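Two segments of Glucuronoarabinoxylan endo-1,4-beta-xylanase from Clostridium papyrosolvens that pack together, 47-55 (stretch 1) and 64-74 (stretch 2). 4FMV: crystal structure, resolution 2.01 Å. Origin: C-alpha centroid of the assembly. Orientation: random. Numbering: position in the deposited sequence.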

ATOM      1  N   ARG A  47      -5.223  -5.976   2.344  1.00 10.28           N
ATOM      2  CA  ARG A  47      -5.596  -5.337   3.601  1.00  9.26           C
ATOM      3  C   ARG A  47      -7.018  -5.740   3.993  1.00  8.10           C
ATOM      4  O   ARG A  47      -7.974  -5.444   3.268  1.00  9.90           O
ATOM      5  CB  ARG A  47      -5.530  -3.797   3.450  1.00  4.48           C
ATOM      6  CG  ARG A  47      -5.883  -3.006   4.711  1.00  5.33           C
ATOM      7  CD  ARG A  47      -5.903  -1.505   4.415  1.00  6.55           C
ATOM      8  NE  ARG A  47      -6.104  -0.687   5.628  1.00  7.58           N
ATOM      9  CZ  ARG A  47      -6.869   0.399   5.680  1.00  7.57           C
ATOM     10  NH1 ARG A  47      -7.508   0.784   4.593  1.00  7.76           N
ATOM     11  NH2 ARG A  47      -6.964   1.121   6.813  1.00  8.99           N
ATOM     12  N   LEU A  48      -7.145  -6.354   5.172  1.00  8.23           N
ATOM     13  CA  LEU A  48      -8.424  -6.720   5.783  1.00  9.34           C
ATOM     14  C   LEU A  48      -8.911  -5.615   6.724  1.00 10.78           C
ATOM     15  O   LEU A  48      -8.111  -4.849   7.273  1.00  7.04           O
ATOM     16  CB  LEU A  48      -8.285  -8.000   6.610  1.00 11.50           C
ATOM     17  CG  LEU A  48      -7.509  -9.178   6.030  1.00  8.88           C
ATOM     18  CD1 LEU A  48      -7.362 -10.254   7.098  1.00  8.39           C
ATOM     19  CD2 LEU A  48      -8.224  -9.712   4.792  1.00  8.49           C
ATOM     20  N   ARG A  49     -10.225  -5.462   6.827  1.00  9.49           N
ATOM     21  CA  ARG A  49     -10.784  -4.646   7.896  1.00 10.47           C
ATOM     22  C   ARG A  49     -11.234  -5.577   9.020  1.00 12.31           C
ATOM     23  O   ARG A  49     -11.933  -6.563   8.768  1.00 11.45           O
ATOM     24  CB  ARG A  49     -11.969  -3.829   7.400  1.00  8.17           C
ATOM     25  CG  ARG A  49     -12.778  -3.194   8.540  1.00 11.39           C
ATOM     26  CD  ARG A  49     -13.955  -2.385   8.030  1.00  9.77           C
ATOM     27  NE  ARG A  49     -14.985  -2.288   9.063  1.00 14.42           N
ATOM     28  CZ  ARG A  49     -15.857  -3.265   9.323  1.00 18.83           C
ATOM     29  NH1 ARG A  49     -15.825  -4.404   8.624  1.00 16.64           N
ATOM     30  NH2 ARG A  49     -16.767  -3.115  10.283  1.00 18.57           N
ATOM     31  N   ILE A  50     -10.843  -5.254  10.253  1.00 11.43           N
ATOM     32  CA  ILE A  50     -11.225  -6.042  11.425  1.00 11.02           C
ATOM     33  C   ILE A  50     -12.652  -5.684  11.844  1.00 12.83           C
ATOM     34  O   ILE A  50     -12.926  -4.549  12.282  1.00 10.24           O
ATOM     35  CB  ILE A  50     -10.276  -5.733  12.607  1.00  8.15           C
ATOM     36  CG1 ILE A  50      -8.816  -6.020  12.228  1.00 10.77           C
ATOM     37  CG2 ILE A  50     -10.652  -6.524  13.864  1.00 11.84           C
ATOM     38  CD1 ILE A  50      -7.798  -5.668  13.337  1.00 10.73           C
ATOM     39  N   GLU A  51     -13.549  -6.668  11.823  1.00 11.66           N
ATOM     40  CA  GLU A  51     -14.972  -6.348  11.954  1.00 11.27           C
ATOM     41  C   GLU A  51     -15.408  -6.312  13.426  1.00  8.44           C
ATOM     42  O   GLU A  51     -15.530  -7.348  14.069  1.00  7.97           O
ATOM     43  CB  GLU A  51     -15.778  -7.414  11.185  1.00  8.98           C
ATOM     44  CG  GLU A  51     -17.274  -7.359  11.402  1.00 11.33           C
ATOM     45  CD  GLU A  51     -17.888  -6.070  10.879  1.00 15.81           C
ATOM     46  OE1 GLU A  51     -18.031  -5.926   9.643  1.00 19.09           O
ATOM     47  OE2 GLU A  51     -18.204  -5.194  11.699  1.00 15.21           O
ATOM     48  N   GLU A  52     -15.722  -5.110  13.921  1.00  8.65           N
ATOM     49  CA  GLU A  52     -16.055  -4.898  15.343  1.00  7.92           C
ATOM     50  C   GLU A  52     -17.494  -5.302  15.628  1.00  9.90           C
ATOM     51  O   GLU A  52     -17.907  -5.362  16.783  1.00 12.45           O
ATOM     52  CB  GLU A  52     -15.786  -3.451  15.808  1.00  7.05           C
ATOM     53  CG  GLU A  52     -16.783  -2.385  15.261  1.00 12.23           C
ATOM     54  CD  GLU A  52     -16.330  -1.751  13.952  1.00 14.73           C
ATOM     55  OE1 GLU A  52     -15.554  -2.387  13.210  1.00 16.76           O
ATOM     56  OE2 GLU A  52     -16.760  -0.622  13.645  1.00 14.23           O
ATOM     57  N   GLY A  53     -18.232  -5.623  14.564  1.00  8.87           N
ATOM     58  CA  GLY A  53     -19.596  -6.112  14.676  1.00  8.72           C
ATOM     59  C   GLY A  53     -19.663  -7.400  15.476  1.00 10.19           C
ATOM     60  O   GLY A  53     -20.736  -7.811  15.920  1.00 12.00           O
ATOM     61  N   ILE A  54     -18.511  -8.046  15.644  1.00  9.23           N
ATOM     62  CA  ILE A  54     -18.382  -9.212  16.513  1.00  9.55           C
ATOM     63  C   ILE A  54     -18.744  -8.853  17.961  1.00 11.42           C
ATOM     64  O   ILE A  54     -19.208  -9.699  18.722  1.00  9.22           O
ATOM     65  CB  ILE A  54     -16.948  -9.816  16.449  1.00 11.51           C
ATOM     66  CG1 ILE A  54     -16.899 -11.171  17.158  1.00  9.78           C
ATOM     67  CG2 ILE A  54     -15.914  -8.859  17.047  1.00  9.86           C
ATOM     68  CD1 ILE A  54     -15.714 -12.024  16.752  1.00  7.36           C
ATOM     69  N   GLY A  55     -18.550  -7.594  18.351  1.00 10.36           N
ATOM     70  CA  GLY A  55     -18.894  -7.224  19.714  1.00 13.07           C
ATOM     71  C   GLY A  55     -17.998  -7.927  20.726  1.00 12.36           C
ATOM     72  O   GLY A  55     -16.789  -7.987  20.539  1.00 12.42           O
ATOM     73  N   SER A  64     -17.244 -16.268  13.810  1.00 15.76           N
ATOM     74  CA  SER A  64     -17.933 -16.335  12.514  1.00 18.04           C
ATOM     75  C   SER A  64     -17.964 -14.992  11.773  1.00 14.51           C
ATOM     76  O   SER A  64     -17.899 -14.959  10.547  1.00 17.16           O
ATOM     77  CB  SER A  64     -19.345 -16.937  12.646  1.00 22.61           C
ATOM     78  OG  SER A  64     -20.179 -16.127  13.460  1.00 26.47           O
ATOM     79  N   LYS A  65     -18.043 -13.882  12.500  1.00 10.85           N
ATOM     80  CA  LYS A  65     -18.168 -12.585  11.832  1.00  9.76           C
ATOM     81  C   LYS A  65     -16.857 -12.132  11.209  1.00 11.85           C
ATOM     82  O   LYS A  65     -16.811 -11.151  10.434  1.00 13.18           O
ATOM     83  CB  LYS A  65     -18.712 -11.529  12.782  1.00 13.24           C
ATOM     84  CG  LYS A  65     -20.206 -11.706  13.023  1.00 19.09           C
ATOM     85  CD  LYS A  65     -20.805 -10.443  13.582  1.00 20.75           C
ATOM     86  CE  LYS A  65     -22.209 -10.670  14.109  1.00 20.68           C
ATOM     87  NZ  LYS A  65     -22.648  -9.428  14.810  1.00 18.65           N
ATOM     88  N   TRP A  66     -15.800 -12.854  11.561  1.00  9.26           N
ATOM     89  CA  TRP A  66     -14.469 -12.665  10.978  1.00  9.13           C
ATOM     90  C   TRP A  66     -14.171 -13.616   9.809  1.00 10.93           C
ATOM     91  O   TRP A  66     -13.104 -13.544   9.180  1.00  8.87           O
ATOM     92  CB  TRP A  66     -13.430 -12.838  12.078  1.00  5.27           C
ATOM     93  CG  TRP A  66     -13.446 -11.709  13.079  1.00  5.79           C
ATOM     94  CD1 TRP A  66     -14.166 -10.558  13.000  1.00  7.30           C
ATOM     95  CD2 TRP A  66     -12.686 -11.625  14.295  1.00  9.11           C
ATOM     96  NE1 TRP A  66     -13.899  -9.749  14.096  1.00  9.54           N
ATOM     97  CE2 TRP A  66     -12.996 -10.392  14.905  1.00 10.10           C
ATOM     98  CE3 TRP A  66     -11.776 -12.475  14.927  1.00 10.07           C
ATOM     99  CZ2 TRP A  66     -12.430  -9.989  16.115  1.00  9.68           C
ATOM    100  CZ3 TRP A  66     -11.210 -12.071  16.129  1.00 12.45           C
ATOM    101  CH2 TRP A  66     -11.546 -10.835  16.711  1.00 11.33           C
ATOM    102  N   SER A  67     -15.107 -14.521   9.523  1.00 12.24           N
ATOM    103  CA  SER A  67     -14.918 -15.505   8.465  1.00 11.41           C
ATOM    104  C   SER A  67     -14.834 -14.947   7.029  1.00 10.01           C
ATOM    105  O   SER A  67     -14.134 -15.522   6.200  1.00  8.69           O
ATOM    106  CB  SER A  67     -15.946 -16.649   8.549  1.00 14.09           C
ATOM    107  OG  SER A  67     -17.257 -16.153   8.426  1.00 14.06           O
ATOM    108  N   PRO A  68     -15.615 -13.899   6.706  1.00  8.60           N
ATOM    109  CA  PRO A  68     -15.487 -13.350   5.353  1.00  9.91           C
ATOM    110  C   PRO A  68     -14.060 -12.860   5.058  1.00  9.36           C
ATOM    111  O   PRO A  68     -13.536 -13.108   3.980  1.00 11.10           O
ATOM    112  CB  PRO A  68     -16.473 -12.173   5.354  1.00 10.93           C
ATOM    113  CG  PRO A  68     -17.536 -12.590   6.345  1.00  9.99           C
ATOM    114  CD  PRO A  68     -16.726 -13.267   7.446  1.00  8.99           C
ATOM    115  N   GLU A  69     -13.433 -12.180   6.007  1.00  8.77           N
ATOM    116  CA  GLU A  69     -12.100 -11.662   5.778  1.00  6.95           C
ATOM    117  C   GLU A  69     -11.060 -12.779   5.851  1.00  8.89           C
ATOM    118  O   GLU A  69     -10.051 -12.726   5.161  1.00  8.57           O
ATOM    119  CB  GLU A  69     -11.779 -10.520   6.749  1.00 10.19           C
ATOM    120  CG  GLU A  69     -12.535  -9.204   6.468  1.00 11.40           C
ATOM    121  CD  GLU A  69     -11.967  -8.441   5.290  1.00 10.76           C
ATOM    122  OE1 GLU A  69     -12.032  -7.186   5.302  1.00  9.65           O
ATOM    123  OE2 GLU A  69     -11.470  -9.093   4.343  1.00 11.97           O
ATOM    124  N   LEU A  70     -11.303 -13.794   6.678  1.00  9.42           N
ATOM    125  CA  LEU A  70     -10.478 -15.009   6.603  1.00 11.06           C
ATOM    126  C   LEU A  70     -10.479 -15.609   5.177  1.00 11.63           C
ATOM    127  O   LEU A  70      -9.436 -15.994   4.654  1.00 10.21           O
ATOM    128  CB  LEU A  70     -10.915 -16.063   7.635  1.00  8.65           C
ATOM    129  CG  LEU A  70     -10.264 -17.448   7.445  1.00 11.87           C
ATOM    130  CD1 LEU A  70      -8.768 -17.384   7.712  1.00  9.67           C
ATOM    131  CD2 LEU A  70     -10.910 -18.520   8.329  1.00 11.65           C
ATOM    132  N   ALA A  71     -11.648 -15.696   4.550  1.00 11.67           N
ATOM    133  CA  ALA A  71     -11.728 -16.265   3.216  1.00 11.91           C
ATOM    134  C   ALA A  71     -10.942 -15.407   2.214  1.00  9.66           C
ATOM    135  O   ALA A  71     -10.248 -15.930   1.334  1.00  7.90           O
ATOM    136  CB  ALA A  71     -13.201 -16.442   2.781  1.00 12.69           C
ATOM    137  N   ASN A  72     -11.058 -14.089   2.348  1.00 11.34           N
ATOM    138  CA  ASN A  72     -10.318 -13.156   1.507  1.00 10.59           C
ATOM    139  C   ASN A  72      -8.816 -13.346   1.685  1.00 12.33           C
ATOM    140  O   ASN A  72      -8.069 -13.459   0.719  1.00 14.99           O
ATOM    141  CB  ASN A  72     -10.747 -11.718   1.831  1.00  7.37           C
ATOM    142  CG  ASN A  72     -12.214 -11.462   1.467  1.00 11.53           C
ATOM    143  OD1 ASN A  72     -12.746 -12.093   0.550  1.00 10.00           O
ATOM    144  ND2 ASN A  72     -12.871 -10.551   2.189  1.00  9.70           N
ATOM    145  N   ALA A  73      -8.397 -13.417   2.942  1.00 12.14           N
ATOM    146  CA  ALA A  73      -7.010 -13.662   3.303  1.00 11.36           C
ATOM    147  C   ALA A  73      -6.484 -14.950   2.691  1.00 11.41           C
ATOM    148  O   ALA A  73      -5.373 -14.981   2.155  1.00 11.04           O
ATOM    149  CB  ALA A  73      -6.872 -13.707   4.837  1.00 10.88           C
ATOM    150  N   LYS A  74      -7.275 -16.025   2.756  1.00  9.98           N
ATOM    151  CA  LYS A  74      -6.822 -17.296   2.191  1.00  9.56           C
ATOM    152  C   LYS A  74      -6.626 -17.217   0.678  1.00 10.04           C
ATOM    153  O   LYS A  74      -5.692 -17.817   0.145  1.00 11.74           O
ATOM    154  CB  LYS A  74      -7.772 -18.442   2.547  1.00 10.69           C
ATOM    155  CG  LYS A  74      -7.744 -18.873   4.026  1.00 10.87           C
ATOM    156  CD  LYS A  74      -8.681 -20.068   4.239  1.00 14.40           C
ATOM    157  CE  LYS A  74      -8.613 -20.637   5.648  1.00 20.04           C
ATOM    158  NZ  LYS A  74      -9.396 -21.945   5.765  1.00 21.93           N
TER
HETATM  159  O   HOH W   1     -14.417  -6.109   6.142  1.00 14.44           O

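The strand at 47-49 and the helix that begins at S67 lie nearly antiparallel, their axes 174° apart in direction and 8.8 Å apart at closest approach. Beyond the strand the chain passes into a short 3-10 segment, 52-54, which faces the 3-10 segment, 64-66, that precedes the helix. The CA atoms pair L48 with E69, E51 with W66 and I54 with K65, so one stretch climbs as the other descends. Together they bury 534 Å², and W66, L48 and E69 account for much of it.

W66 has the largest covered area, 90 Å². Its CA-to-CB bond points sideways, but the indole comes nearer to the first stretch. At the ring edge, W66 NE1 donates a hydrogen bond to E51 O at 2.9 Å, giving the polar nitrogen of a buried ring a backbone partner. E51 O also receives a weak backbone bond from I54 N, 3.4 Å away. Over one face lies I54, whose CD1 sits 3.7 Å from W66 CE2 and 18° off the normal of the five-membered ring, a CH-pi contact. A branched aliphatic suits this place because its methyl can rest on the flat pi surface without needing a polar partner.

E69 is a buried acid that points toward the strand, and its carboxylate is well supplied with donors. E69 OE1 accepts a hydrogen bond from R49 N at 2.9 Å, satisfying a strand amide with a helix side chain, and E69 OE1 also accepts one from the oxygen of a water, 2.7 Å away, that is weakly bonded to R49 NH1. E69 OE2 takes a hydrogen bond from N72 ND2 at 3.0 Å, one helical turn along. L48 turns toward the same helix face: L48 CD2 lies 3.3 Å from E69 OE2, and L48 CD1 meets A73 CB at 4.2 Å. The small alanine offers the leucine an apolar surface close to the helix backbone.

At the far end, K65 is exposed yet loses 74 Å² to the other stretch. Its extended chain runs past I54, with K65 CD 3.9 Å from I54 N, and carries K65 NZ to G53 O for a 2.7 Å hydrogen bond; long methylenes and a charged tip suit such a margin. G53 N also donates to E51 OE2 at 2.9 Å. A CB on G53 would fall 2.8 Å from E51 OE2, so glycine fits the turn. R49 grips the E51 carboxylate in a salt bridge, R49 NH1 to E51 OE1 at 2.9 Å.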